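Local coordinates for protein nitrilotriacetate monooxygenase component B (Bacillus cereus ATCC 14579, PDB 3BPK) that probably binds FMN and works as the flavin-reductase-like component of a monooxygenase system, at residues Thr117-Glu122 with Gly128-Asn133; Val41-Pro46 with Ser75-Glu80; Val85-Ile88 with Ser92-Ala95; Ser35-Gly40 with Pro105-Glu110. One frame throughout, in Å; residues are numbered along the deposited sequence. Where two conformers were deposited one is given.

Contact 1: Thr117-Glu122 with Gly128-Asn133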
# COMPACT_ATOMS: atom_id res chain seq x y z
N THR B 117 12.32 19.10 12.27
CA THR B 117 12.80 20.39 11.73
C THR B 117 12.19 20.69 10.37
O THR B 117 12.50 19.98 9.39
CB THR B 117 14.33 20.29 11.55
OG1 THR B 117 14.93 19.83 12.76
CG2 THR B 117 14.95 21.62 11.12
N PRO B 118 11.35 21.73 10.29
CA PRO B 118 10.75 22.05 8.98
C PRO B 118 11.82 22.40 7.94
O PRO B 118 12.84 23.02 8.25
CB PRO B 118 9.88 23.29 9.27
CG PRO B 118 9.64 23.24 10.72
CD PRO B 118 10.87 22.63 11.35
N ILE B 119 11.57 22.00 6.70
CA ILE B 119 12.41 22.39 5.57
C ILE B 119 11.49 22.77 4.41
O ILE B 119 10.60 22.02 4.02
CB ILE B 119 13.41 21.26 5.21
CG1 ILE B 119 14.38 21.69 4.12
CG2 ILE B 119 12.69 19.95 4.79
CD1 ILE B 119 15.66 20.85 4.10
N GLU B 120 11.69 23.97 3.89
CA GLU B 120 10.80 24.49 2.87
C GLU B 120 10.90 23.67 1.58
O GLU B 120 11.97 23.16 1.22
CB GLU B 120 11.05 25.99 2.60
CG GLU B 120 10.12 26.90 3.40
CD GLU B 120 10.52 28.38 3.33
OE1 GLU B 120 11.37 28.73 2.47
OE2 GLU B 120 9.99 29.18 4.14
N SER B 121 9.75 23.50 0.91
CA SER B 121 9.66 22.78 -0.35
C SER B 121 9.97 23.72 -1.53
O SER B 121 9.83 24.96 -1.39
CB SER B 121 8.25 22.21 -0.52
OG SER B 121 8.09 21.11 0.37
N GLU B 122 10.38 23.13 -2.66
CA GLU B 122 10.81 23.88 -3.85
C GLU B 122 9.64 24.25 -4.77
O GLU B 122 9.60 25.38 -5.31
CB GLU B 122 11.82 23.04 -4.65
CG GLU B 122 13.14 22.83 -3.92
CD GLU B 122 14.09 21.86 -4.65
OE1 GLU B 122 13.81 21.54 -5.82
OE2 GLU B 122 15.10 21.48 -4.08
N GLY B 128 8.40 20.13 4.41
CA GLY B 128 8.63 18.79 4.95
C GLY B 128 9.48 18.88 6.20
O GLY B 128 9.58 19.96 6.84
N VAL B 129 10.08 17.75 6.56
CA VAL B 129 11.03 17.71 7.67
C VAL B 129 12.42 17.31 7.19
O VAL B 129 12.57 16.42 6.35
CB VAL B 129 10.55 16.81 8.84
CG1 VAL B 129 9.22 17.33 9.41
CG2 VAL B 129 10.44 15.32 8.44
N LYS B 130 13.44 17.95 7.76
CA LYS B 130 14.82 17.71 7.39
C LYS B 130 15.32 16.31 7.75
O LYS B 130 16.18 15.77 7.06
CB LYS B 130 15.69 18.78 8.08
CG LYS B 130 17.14 18.73 7.70
CD LYS B 130 17.88 19.85 8.47
CE LYS B 130 19.40 19.68 8.40
NZ LYS B 130 19.77 20.05 7.02
N GLU B 131 14.75 15.72 8.83
CA GLU B 131 15.20 14.43 9.32
C GLU B 131 15.00 13.27 8.33
O GLU B 131 15.74 12.26 8.41
CB GLU B 131 14.52 14.09 10.65
CG GLU B 131 14.99 14.95 11.86
CD GLU B 131 14.45 16.37 11.92
OE1 GLU B 131 13.56 16.75 11.13
OE2 GLU B 131 14.94 17.13 12.81
N ALA B 132 14.04 13.38 7.40
CA ALA B 132 13.86 12.31 6.41
C ALA B 132 15.02 12.22 5.43
O ALA B 132 15.59 13.26 5.04
CB ALA B 132 12.57 12.55 5.62
N ASN B 133 15.36 10.99 5.03
CA ASN B 133 16.37 10.75 4.01
C ASN B 133 15.77 10.74 2.59
O ASN B 133 16.47 10.92 1.60
CB ASN B 133 17.12 9.45 4.33
CG ASN B 133 17.97 9.58 5.61
OD1 ASN B 133 19.09 10.08 5.55
ND2 ASN B 133 17.44 9.13 6.76
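A first torsion that sets CG of Glu131 beside its own backbone N (chi1 -71°), followed by a sharp bend at the next bond (chi2 76°), folds the carboxylate back onto Thr117, whose OG1 also stands beside its backbone N. Both segments belong to a small antiparallel beta hairpin, strands 118-119 and 128-129, and this pairing closes its open end. The carboxylate works as a fork. Thr117 N gives its hydrogen to Glu131 OE1 at 2.9 Å, and Thr117 OG1 donates to Glu131 OE2 at 2.7 Å. Each donor reaches its oxygen on the syn side and 18° out of the carboxylate plane, and together the two bonds fix the rotation of the group. The two side chains cross at about a right angle.

Beyond the carboxylate the backbones pair. Lys130 N bonds Thr117 O at 2.8 Å, just inside a type I turn that runs from Val129 to Ala132 and carries Glu131 into place. Ile119 and Gly128 form the hydrogen-bonded pair, each N bound to the other residue's O at 2.9 Å. Next to them Pro118 and Val129 make a non-hydrogen-bonded pair with diverging side chains, where Pro118 CA points a C-H at Gly128 O. Ser121 OG turns to Val126 O in the connecting loop. On the flank of the hairpin, Lys130 packs its CB 4.0 Å from Thr117 CB, and the branch methyl Ile119 CG2 rests 3.6 Å from Val129 C.

Contact 2: Val41-Pro46 with Ser75-Glu80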
# COMPACT_ATOMS: atom_id res chain seq x y z
N VAL B 41 -0.48 26.25 10.40
CA VAL B 41 0.20 25.33 11.31
C VAL B 41 0.63 24.06 10.56
O VAL B 41 -0.13 23.55 9.72
CB VAL B 41 -0.68 24.99 12.50
CG1 VAL B 41 -0.05 23.87 13.34
CG2 VAL B 41 -0.95 26.28 13.35
N LEU B 42 1.86 23.60 10.82
CA LEU B 42 2.40 22.42 10.13
C LEU B 42 2.03 21.14 10.89
O LEU B 42 2.55 20.89 11.97
CB LEU B 42 3.92 22.54 10.00
CG LEU B 42 4.63 21.42 9.24
CD1 LEU B 42 4.13 21.37 7.79
CD2 LEU B 42 6.15 21.61 9.29
N ASN B 43 1.14 20.33 10.31
CA ASN B 43 0.77 19.07 10.89
C ASN B 43 1.65 17.96 10.32
O ASN B 43 2.17 18.08 9.18
CB ASN B 43 -0.70 18.74 10.57
CG ASN B 43 -1.70 19.50 11.44
OD1 ASN B 43 -2.62 20.09 10.92
ND2 ASN B 43 -1.53 19.43 12.78
N GLY B 44 1.78 16.86 11.07
CA GLY B 44 2.46 15.65 10.57
C GLY B 44 1.87 14.45 11.26
O GLY B 44 1.51 14.50 12.46
N ALA B 45 1.79 13.37 10.50
CA ALA B 45 1.31 12.08 11.06
C ALA B 45 1.72 10.93 10.17
O ALA B 45 1.93 11.13 8.98
CB ALA B 45 -0.19 12.11 11.21
N PRO B 46 1.89 9.73 10.76
CA PRO B 46 2.22 8.55 10.00
C PRO B 46 0.97 7.80 9.54
O PRO B 46 -0.02 7.71 10.29
CB PRO B 46 2.98 7.68 11.04
CG PRO B 46 2.35 8.07 12.35
CD PRO B 46 1.91 9.49 12.22
N SER B 75 -6.21 15.09 5.69
CA SER B 75 -7.04 15.16 4.48
C SER B 75 -7.60 16.54 4.21
O SER B 75 -7.59 17.03 3.06
CB SER B 75 -8.19 14.16 4.57
OG SER B 75 -7.61 12.90 4.69
N ARG B 76 -8.12 17.17 5.27
CA ARG B 76 -8.60 18.56 5.15
C ARG B 76 -7.52 19.48 4.61
O ARG B 76 -7.76 20.28 3.70
CB ARG B 76 -9.03 19.14 6.50
CG ARG B 76 -10.36 18.70 7.00
CD ARG B 76 -10.96 19.79 7.89
NE ARG B 76 -10.15 20.12 9.07
CZ ARG B 76 -10.28 19.53 10.26
NH1 ARG B 76 -9.51 19.90 11.29
NH2 ARG B 76 -11.16 18.54 10.43
N ASN B 77 -6.32 19.37 5.18
CA ASN B 77 -5.21 20.26 4.79
C ASN B 77 -4.75 19.95 3.36
O ASN B 77 -4.42 20.86 2.61
CB ASN B 77 -4.02 20.02 5.70
CG ASN B 77 -4.26 20.44 7.15
OD1 ASN B 77 -5.23 21.13 7.48
ND2 ASN B 77 -3.34 20.05 8.01
N ALA B 78 -4.72 18.66 2.99
CA ALA B 78 -4.30 18.29 1.64
C ALA B 78 -5.28 18.81 0.60
O ALA B 78 -4.89 19.27 -0.46
CB ALA B 78 -4.14 16.78 1.51
N ILE B 79 -6.58 18.73 0.92
CA ILE B 79 -7.57 19.19 -0.04
C ILE B 79 -7.56 20.73 -0.14
O ILE B 79 -7.64 21.29 -1.26
CB ILE B 79 -8.97 18.68 0.38
CG1 ILE B 79 -9.03 17.17 0.20
CG2 ILE B 79 -10.07 19.43 -0.42
CD1 ILE B 79 -10.25 16.51 0.87
N GLU B 80 -7.47 21.39 1.02
CA GLU B 80 -7.48 22.85 1.05
C GLU B 80 -6.31 23.46 0.29
O GLU B 80 -6.51 24.35 -0.55
CB GLU B 80 -7.51 23.33 2.50
CG GLU B 80 -7.55 24.87 2.70
CD GLU B 80 -8.61 25.62 1.88
OE1 GLU B 80 -9.72 25.07 1.64
OE2 GLU B 80 -8.32 26.77 1.49
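Asn77, projecting from helix 73-81, meets Asn43 of strand 42-54 through a single amide-to-amide hydrogen bond, Asn77 ND2 to Asn43 OD1 at 3.0 Å. Although the side chains cross at about a right angle, their terminal amides are almost coplanar, 8° apart. The donor sits in the carbonyl plane of Asn43 on a lone pair of OD1, and OD1 in turn lies in the amide plane of Asn77. With an angle of 146° at the hydrogen the bond is somewhat bent. Little else touches here: Asn43 CB comes 3.9 Å from Asn77 ND2, and the two CA atoms nearest each other, those of Asn43 and Asn77, remain 8.6 Å apart. The amide ends thus link two backbones that stay well apart.

The next shell fixes both amides. Asn77 ND2 also bonds Ser35 OG on the neighbouring strand 28-36, whose backbone pairs with that of Asn43. Asn43 ND2 goes to Glu110 OE1, an oxygen that accepts Gly44 N as well, which settles which end of the Asn43 amide faces the helix. Of the buried amide nitrogens, Asn77 ND2 therefore has two acceptors and Asn43 ND2 has Glu110 OE1, while Asn43 OD1 has a defined donor. Helix 73-81, tied by polar side chains to one face of the antiparallel pair 28-36 and 42-54, is consistent with the split-barrel fold of the FMN-binding flavin reductase family.

Contact 3: Val85-Ile88 with Ser92-Ala95; sequences VVHI and SYVA
Tyr93 points the edge of its ring at the end of strand 83-88, with Ile88 O lying near the ring plane. The phenol Tyr93 OH donates to Ile88 O at 2.7 Å, yet it comes from above the carbonyl plane, 51° out of it, and so misses the lone-pair directions. CE2 of the Tyr93 ring lies alongside the same oxygen, 3.4 Å from Ile88 O. A first torsion of 76°, which sets CG between the backbone N and the carbonyl carbon of Tyr93, sends the ring away from the start of helix 94-100 and back to the strand.

His87 crosses Tyr93 at about a right angle and offers its CB, 3.3 Å from Tyr93 OH; the hydroxyl lies oblique to the imidazole, and CB alone makes the close contact. That ring is held elsewhere, ND1 by Phe32 O on the adjacent strand and NE2 by Val129 N. Phe32 and Ala132 pack on Tyr93, and Ile88 meets Ile25 of the second subunit. Chemically, one buried phenol ties the helix start to the strand end, while a carbonyl acceptor at ND1 and an N-H donor at NE2 are consistent with His87 carrying its proton on ND1.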
# COMPACT_ATOMS: atom_id res chain seq x y z
N VAL B 85 3.47 16.81 1.78
CA VAL B 85 4.77 16.13 1.56
C VAL B 85 4.70 14.72 2.15
O VAL B 85 4.27 14.54 3.31
CB VAL B 85 5.94 16.92 2.22
CG1 VAL B 85 7.31 16.23 1.96
CG2 VAL B 85 6.02 18.38 1.68
N VAL B 86 5.20 13.75 1.38
CA VAL B 86 5.25 12.36 1.85
C VAL B 86 6.71 12.00 2.10
O VAL B 86 7.54 12.10 1.18
CB VAL B 86 4.65 11.39 0.81
CG1 VAL B 86 4.84 9.94 1.30
CG2 VAL B 86 3.17 11.72 0.60
N HIS B 87 7.02 11.59 3.33
CA HIS B 87 8.37 11.22 3.69
C HIS B 87 8.43 9.71 3.89
O HIS B 87 7.50 9.10 4.44
CB HIS B 87 8.79 11.86 5.03
CG HIS B 87 8.65 13.35 5.05
ND1 HIS B 87 7.42 13.97 5.22
CD2 HIS B 87 9.57 14.36 4.97
CE1 HIS B 87 7.59 15.29 5.23
NE2 HIS B 87 8.88 15.55 5.06
N ILE B 88 9.54 9.12 3.46
CA ILE B 88 9.80 7.71 3.79
C ILE B 88 10.22 7.63 5.26
O ILE B 88 11.06 8.43 5.74
CB ILE B 88 10.93 7.14 2.90
CG1 ILE B 88 10.52 7.22 1.42
CG2 ILE B 88 11.30 5.71 3.32
CD1 ILE B 88 9.18 6.56 1.10
N SER B 92 16.21 5.98 11.45
CA SER B 92 16.93 7.16 12.01
C SER B 92 16.00 8.16 12.68
O SER B 92 16.44 8.99 13.45
CB SER B 92 17.77 7.87 10.95
OG SER B 92 16.97 8.57 9.99
N TYR B 93 14.70 8.12 12.37
CA TYR B 93 13.78 9.09 12.99
C TYR B 93 12.42 8.51 13.36
O TYR B 93 11.50 9.25 13.68
CB TYR B 93 13.69 10.41 12.18
CG TYR B 93 12.86 10.40 10.91
CD1 TYR B 93 11.73 11.23 10.80
CD2 TYR B 93 13.22 9.61 9.82
CE1 TYR B 93 10.96 11.25 9.66
CE2 TYR B 93 12.42 9.61 8.63
CZ TYR B 93 11.31 10.45 8.58
OH TYR B 93 10.50 10.48 7.47
N VAL B 94 12.31 7.17 13.36
CA VAL B 94 11.04 6.54 13.73
C VAL B 94 10.61 6.88 15.16
O VAL B 94 9.42 6.96 15.45
CB VAL B 94 11.04 5.00 13.46
CG1 VAL B 94 12.12 4.30 14.35
CG2 VAL B 94 9.64 4.42 13.65
N ALA B 95 11.58 7.11 16.05
CA ALA B 95 11.20 7.55 17.40
C ALA B 95 10.37 8.85 17.36
O ALA B 95 9.33 8.94 18.04
CB ALA B 95 12.44 7.69 18.33

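Contact 4: Ser35-Gly40 with Pro105-Glu110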
# COMPACT_ATOMS: atom_id res chain seq x y z
N SER B 35 1.42 18.49 6.24
CA SER B 35 0.37 19.25 5.58
C SER B 35 0.18 20.51 6.43
O SER B 35 0.64 20.56 7.59
CB SER B 35 -0.94 18.42 5.52
OG SER B 35 -1.45 18.13 6.83
N VAL B 36 -0.47 21.52 5.86
CA VAL B 36 -0.58 22.83 6.56
C VAL B 36 -2.04 23.23 6.69
O VAL B 36 -2.81 23.07 5.72
CB VAL B 36 0.24 23.92 5.81
CG1 VAL B 36 0.06 25.29 6.49
CG2 VAL B 36 1.75 23.54 5.83
N THR B 37 -2.42 23.75 7.87
CA THR B 37 -3.81 24.19 8.10
C THR B 37 -4.06 25.57 7.48
O THR B 37 -3.11 26.26 7.09
CB THR B 37 -4.14 24.29 9.61
OG1 THR B 37 -3.44 25.42 10.18
CG2 THR B 37 -3.78 23.02 10.38
N LYS B 38 -5.34 25.98 7.41
CA LYS B 38 -5.66 27.32 6.91
C LYS B 38 -5.04 28.40 7.82
O LYS B 38 -4.82 29.54 7.37
CB LYS B 38 -7.17 27.54 6.80
CG LYS B 38 -7.84 26.85 5.62
CD LYS B 38 -9.22 27.45 5.33
CE LYS B 38 -10.15 27.45 6.56
NZ LYS B 38 -9.95 26.30 7.52
N GLU B 39 -4.75 28.04 9.07
CA GLU B 39 -4.18 29.01 10.04
C GLU B 39 -2.65 29.05 9.99
O GLU B 39 -2.03 29.87 10.67
CB GLU B 39 -4.63 28.66 11.46
CG GLU B 39 -6.13 28.85 11.68
CD GLU B 39 -7.00 27.83 10.95
OE1 GLU B 39 -6.63 26.64 10.83
OE2 GLU B 39 -8.08 28.25 10.48
N GLY B 40 -2.06 28.17 9.17
CA GLY B 40 -0.61 28.18 8.93
C GLY B 40 0.20 27.17 9.71
O GLY B 40 1.44 27.20 9.67
N PRO B 105 -4.74 18.53 20.01
CA PRO B 105 -5.83 19.34 19.51
C PRO B 105 -5.51 19.82 18.09
O PRO B 105 -4.33 19.96 17.74
CB PRO B 105 -5.84 20.55 20.46
CG PRO B 105 -5.16 20.10 21.70
CD PRO B 105 -4.19 19.04 21.29
N PRO B 106 -6.55 20.09 17.28
CA PRO B 106 -6.34 20.66 15.95
C PRO B 106 -5.50 21.94 16.04
O PRO B 106 -5.55 22.68 17.06
CB PRO B 106 -7.75 21.00 15.46
CG PRO B 106 -8.65 20.88 16.65
CD PRO B 106 -7.99 19.90 17.57
N ASN B 107 -4.73 22.17 14.98
CA ASN B 107 -3.97 23.38 14.85
C ASN B 107 -2.83 23.49 15.88
O ASN B 107 -2.47 24.58 16.32
CB ASN B 107 -4.91 24.59 14.90
CG ASN B 107 -4.41 25.74 14.10
OD1 ASN B 107 -3.87 25.55 12.99
ND2 ASN B 107 -4.62 26.94 14.60
N GLU B 108 -2.30 22.33 16.26
CA GLU B 108 -1.04 22.22 17.01
C GLU B 108 -0.06 21.36 16.19
O GLU B 108 -0.43 20.31 15.64
CB GLU B 108 -1.23 21.57 18.38
CG GLU B 108 -2.11 22.35 19.32
CD GLU B 108 -1.47 23.66 19.81
OE1 GLU B 108 -0.24 23.89 19.69
OE2 GLU B 108 -2.27 24.48 20.31
N SER B 109 1.19 21.79 16.10
CA SER B 109 2.15 21.15 15.22
C SER B 109 2.80 19.94 15.87
O SER B 109 3.61 20.08 16.79
CB SER B 109 3.25 22.14 14.82
OG SER B 109 4.26 21.49 14.04
N GLU B 110 2.50 18.74 15.34
CA GLU B 110 3.17 17.54 15.83
C GLU B 110 4.65 17.60 15.50
O GLU B 110 5.46 16.99 16.17
CB GLU B 110 2.59 16.29 15.18
CG GLU B 110 1.13 16.01 15.52
CD GLU B 110 0.13 16.68 14.57
OE1 GLU B 110 0.51 17.54 13.73
OE2 GLU B 110 -1.07 16.34 14.68
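Thr37 to Gly40 form a type I beta turn closed by Gly40 N to Thr37 O at 3.0 Å, and its first residue faces Asn107, which itself has a positive phi of 67°, with the two CA atoms 6.8 Å apart. Across this gap Thr37 OG1 donates to Asn107 OD1 at 2.8 Å, almost in line with the carbonyl bond (162° at OD1). The first torsion of Thr37 (chi1 71°) places OG1 between its backbone N and carbonyl carbon. From there the hydroxyl also accepts Val41 N and, weakly, Glu39 N, so it bridges its own turn to the other loop.

Glu39 crosses the Asn107 amide at about a right angle, its carboxylate plane perpendicular to that of the amide. The aliphatic part does the touching: Glu39 CB is 3.5 Å from Asn107 OD1 and 3.6 Å from Asn107 ND2. Asn107 has a second conformation, and the bond and packing given here belong to the one considered. Further along the same loop, Ser109 stands at the N-cap of helix 110-113, where its OG bonds Glu112 N. The tight connection from strand 28-36 to strand 42-54, a type I turn whose fourth residue, Gly40, has positive phi, is consistent with a beta hairpin carrying a G1 bulge.

In the fold
The contacts fall into two pairs within the flavin-reductase-like domain. Contacts 2 and 4, centres 7 Å apart, share the hairpin of strands 28-36 and 42-54, and Leu42 O meets Ser109 OG at 2.7 Å between them, a probable hydrogen bond. Contacts 1 and 3, centres 10 Å apart, are joined where Gly128 CA packs 3.3 Å from His87 NE2; both also touch the second subunit. Pro118 CB, 4.1 Å from Leu42 CD2, packs contact 1 against contact 2. Contacts 3 and 4 do not touch, but their strands 83-88 and 28-36 are neighbours in the main sheet. FMN binding is expected from the family, but no flavin contact is assigned to these residues here.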